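Local coordinates for protein methionyl-tRNA formyltransferase (Clostridium thermocellum, PDB 1ZGH) that probably formylates the amino group of methionine on initiator tRNA, using a formyl-tetrahydrofolate donor, at residues K39-K44 / I159-S164. Numbering follows the deposited sequence.
Sequences KSWNIK and IFMRAS
The indole of W41 lies between two nearly parallel helices, and its encounter with M161, F160 and S164 is a worked example of how one broad side chain can serve a helix–helix interface. The two short axes run in the same direction, about 20° from parallel and 9.7 Å apart at their closest. The bond from CA to CB of W41 points at the helix of 159-164.

M161, a selenomethionine here, lays its CG over one face of the indole, 3.9 Å from the centroid of the five-membered ring, a CH-pi contact. Its chain crosses the indole at about a right angle and then bends at its last torsion, leaving SE oblique to that ring in a longer Met-aromatic contact. K39 CB, from the ring's own segment, lies over the opposite face toward the rim. Farther along the indole, F160 brings its CB to within 3.5 Å of W41 CZ2, while its ring, which also brushes W41 CZ2 through CD2, meets the ring of Y223.

At the pyrrole edge, S164 CB lies 3.8 Å from W41 CD1. With its OG anti to the backbone N (chi1 -171°), S164 donates a 2.7 Å hydrogen bond from OG to N42 OD1, the donor tilted 23° from the carbonyl plane. N45 ND2 also bonds to S164 OG. The N42 amide is held at both ends, OD1 by S164 OG and ND2 by T38 O, which helps fix its rotation; the side chains of N42 and S164 are buried.

The arrangement joins helix 40-52, which follows the first strand of the mixed sheet, to the long helix 156-178 after its last strand: lateral helix packing within the Rossmann-like alpha/beta domain of the formyltransferase family.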
ATOM      1  N   LYS A  39      -8.482   4.131   0.912  1.00 28.22           N
ATOM      2  CA  LYS A  39      -7.748   5.401   1.076  1.00 27.86           C
ATOM      3  C   LYS A  39      -8.230   6.426   0.092  1.00 27.65           C
ATOM      4  O   LYS A  39      -8.439   6.132  -1.090  1.00 27.91           O
ATOM      5  CB  LYS A  39      -6.236   5.265   1.011  1.00 27.57           C
ATOM      6  CG  LYS A  39      -5.658   4.209   1.950  1.00 29.52           C
ATOM      7  CD  LYS A  39      -5.944   4.478   3.468  1.00 29.53           C
ATOM      8  CE  LYS A  39      -5.033   3.618   4.312  1.00 31.92           C
ATOM      9  NZ  LYS A  39      -5.250   3.769   5.792  1.00 34.33           N
ATOM     10  N   SER A  40      -8.438   7.639   0.587  1.00 27.51           N
ATOM     11  CA  SER A  40      -9.047   8.690  -0.199  1.00 27.68           C
ATOM     12  C   SER A  40      -8.333   8.917  -1.540  1.00 26.91           C
ATOM     13  O   SER A  40      -8.975   9.123  -2.564  1.00 26.44           O
ATOM     14  CB  SER A  40      -9.088   9.999   0.633  1.00 29.15           C
ATOM     15  OG  SER A  40      -7.785  10.452   0.957  1.00 27.38           O
ATOM     16  N   TRP A  41      -6.997   8.906  -1.545  1.00 26.92           N
ATOM     17  CA  TRP A  41      -6.260   9.249  -2.788  1.00 25.62           C
ATOM     18  C   TRP A  41      -6.460   8.146  -3.858  1.00 24.68           C
ATOM     19  O   TRP A  41      -6.578   8.430  -5.042  1.00 23.28           O
ATOM     20  CB  TRP A  41      -4.770   9.529  -2.504  1.00 26.11           C
ATOM     21  CG  TRP A  41      -4.074   8.427  -1.745  1.00 24.66           C
ATOM     22  CD1 TRP A  41      -3.505   7.317  -2.265  1.00 26.81           C
ATOM     23  CD2 TRP A  41      -3.935   8.318  -0.323  1.00 26.64           C
ATOM     24  NE1 TRP A  41      -2.983   6.524  -1.264  1.00 25.69           N
ATOM     25  CE2 TRP A  41      -3.263   7.105  -0.058  1.00 26.50           C
ATOM     26  CE3 TRP A  41      -4.291   9.140   0.747  1.00 27.86           C
ATOM     27  CZ2 TRP A  41      -2.913   6.721   1.232  1.00 28.94           C
ATOM     28  CZ3 TRP A  41      -3.991   8.737   2.019  1.00 26.24           C
ATOM     29  CH2 TRP A  41      -3.303   7.545   2.254  1.00 26.12           C
ATOM     30  N   ASN A  42      -6.525   6.888  -3.423  1.00 25.26           N
ATOM     31  CA  ASN A  42      -6.718   5.772  -4.352  1.00 25.39           C
ATOM     32  C   ASN A  42      -8.114   5.801  -4.941  1.00 26.00           C
ATOM     33  O   ASN A  42      -8.305   5.550  -6.116  1.00 25.41           O
ATOM     34  CB  ASN A  42      -6.520   4.424  -3.652  1.00 25.23           C
ATOM     35  CG  ASN A  42      -5.054   4.139  -3.316  1.00 25.08           C
ATOM     36  OD1 ASN A  42      -4.183   4.341  -4.145  1.00 27.92           O
ATOM     37  ND2 ASN A  42      -4.804   3.687  -2.100  1.00 23.60           N
ATOM     38  N   ILE A  43      -9.104   6.098  -4.105  1.00 26.88           N
ATOM     39  CA  ILE A  43     -10.485   6.191  -4.565  1.00 27.61           C
ATOM     40  C   ILE A  43     -10.662   7.324  -5.581  1.00 27.56           C
ATOM     41  O   ILE A  43     -11.346   7.166  -6.598  1.00 25.77           O
ATOM     42  CB  ILE A  43     -11.444   6.362  -3.368  1.00 27.70           C
ATOM     43  CG1 ILE A  43     -11.384   5.118  -2.467  1.00 27.23           C
ATOM     44  CG2 ILE A  43     -12.888   6.615  -3.867  1.00 28.00           C
ATOM     45  CD1 ILE A  43     -12.083   5.328  -1.109  1.00 30.19           C
ATOM     46  N   LYS A  44     -10.089   8.482  -5.269  1.00 28.32           N
ATOM     47  CA  LYS A  44     -10.095   9.616  -6.176  1.00 29.11           C
ATOM     48  C   LYS A  44      -9.471   9.200  -7.508  1.00 28.01           C
ATOM     49  O   LYS A  44     -10.008   9.511  -8.543  1.00 26.60           O
ATOM     50  CB  LYS A  44      -9.345  10.827  -5.586  1.00 29.14           C
ATOM     51  CG  LYS A  44      -9.062  11.991  -6.611  1.00 31.90           C
ATOM     52  CD  LYS A  44      -8.215  13.173  -6.023  1.00 34.37           C
ATOM     53  CE  LYS A  44      -6.804  12.789  -5.503  1.00 41.50           C
ATOM     54  NZ  LYS A  44      -5.803  12.318  -6.528  1.00 45.60           N
ATOM     55  N   ILE A 159       4.153   9.264   0.256  1.00 24.94           N
ATOM     56  CA  ILE A 159       4.713   8.096  -0.424  1.00 24.01           C
ATOM     57  C   ILE A 159       3.584   7.255  -1.039  1.00 24.59           C
ATOM     58  O   ILE A 159       3.697   6.812  -2.167  1.00 22.99           O
ATOM     59  CB  ILE A 159       5.553   7.229   0.580  1.00 23.75           C
ATOM     60  CG1 ILE A 159       6.826   8.002   1.004  1.00 22.70           C
ATOM     61  CG2 ILE A 159       5.894   5.851  -0.040  1.00 24.21           C
ATOM     62  CD1 ILE A 159       7.458   7.452   2.280  1.00 24.07           C
ATOM     63  N   PHE A 160       2.509   7.048  -0.295  1.00 25.44           N
ATOM     64  CA  PHE A 160       1.352   6.295  -0.824  1.00 26.35           C
ATOM     65  C   PHE A 160       0.707   7.014  -2.009  1.00 26.42           C
ATOM     66  O   PHE A 160       0.303   6.373  -2.990  1.00 24.06           O
ATOM     67  CB  PHE A 160       0.322   5.979   0.272  1.00 26.44           C
ATOM     68  CG  PHE A 160       0.762   4.969   1.262  1.00 29.28           C
ATOM     69  CD1 PHE A 160       1.380   3.786   0.869  1.00 31.41           C
ATOM     70  CD2 PHE A 160       0.471   5.143   2.608  1.00 30.42           C
ATOM     71  CE1 PHE A 160       1.742   2.848   1.802  1.00 28.85           C
ATOM     72  CE2 PHE A 160       0.836   4.205   3.523  1.00 30.70           C
ATOM     73  CZ  PHE A 160       1.453   3.044   3.114  1.00 30.20           C
HETATM   74  N   MSE A 161       0.634   8.342  -1.961  1.00 25.66           N
HETATM   75  CA  MSE A 161       0.114   9.085  -3.116  1.00 27.90           C
HETATM   76  C   MSE A 161       1.055   9.026  -4.334  1.00 26.17           C
HETATM   77  O   MSE A 161       0.615   8.962  -5.465  1.00 23.15           O
HETATM   78  CB  MSE A 161      -0.217  10.547  -2.745  1.00 27.75           C
HETATM   79  CG  MSE A 161      -1.325  10.622  -1.702  1.00 28.31           C
HETATM   80 SE   MSE A 161      -1.784  12.506  -1.328  1.00 41.03          SE
HETATM   81  CE  MSE A 161      -0.296  13.090  -0.662  1.00 30.82           C
ATOM     82  N   ARG A 162       2.356   9.055  -4.084  1.00 25.55           N
ATOM     83  CA  ARG A 162       3.363   8.898  -5.131  1.00 25.54           C
ATOM     84  C   ARG A 162       3.241   7.500  -5.791  1.00 24.87           C
ATOM     85  O   ARG A 162       3.251   7.383  -7.020  1.00 24.69           O
ATOM     86  CB  ARG A 162       4.753   9.100  -4.493  1.00 26.43           C
ATOM     87  CG  ARG A 162       5.949   9.050  -5.427  1.00 25.93           C
ATOM     88  CD  ARG A 162       7.276   9.239  -4.602  1.00 25.67           C
ATOM     89  NE  ARG A 162       7.258  10.440  -3.765  1.00 25.48           N
ATOM     90  CZ  ARG A 162       7.758  10.559  -2.544  1.00 27.74           C
ATOM     91  NH1 ARG A 162       8.415   9.557  -1.986  1.00 27.82           N
ATOM     92  NH2 ARG A 162       7.634  11.720  -1.886  1.00 27.56           N
ATOM     93  N   ALA A 163       3.061   6.469  -4.971  1.00 24.18           N
ATOM     94  CA  ALA A 163       2.887   5.103  -5.457  1.00 24.96           C
ATOM     95  C   ALA A 163       1.598   4.965  -6.266  1.00 25.09           C
ATOM     96  O   ALA A 163       1.585   4.353  -7.348  1.00 24.48           O
ATOM     97  CB  ALA A 163       2.870   4.161  -4.295  1.00 24.44           C
ATOM     98  N   SER A 164       0.522   5.542  -5.731  1.00 26.04           N
ATOM     99  CA  SER A 164      -0.803   5.490  -6.352  1.00 26.44           C
ATOM    100  C   SER A 164      -0.751   6.095  -7.751  1.00 26.75           C
ATOM    101  O   SER A 164      -1.312   5.530  -8.713  1.00 26.09           O
ATOM    102  CB  SER A 164      -1.840   6.201  -5.476  1.00 26.76           C
ATOM    103  OG  SER A 164      -3.156   5.980  -5.960  1.00 26.70           O
TER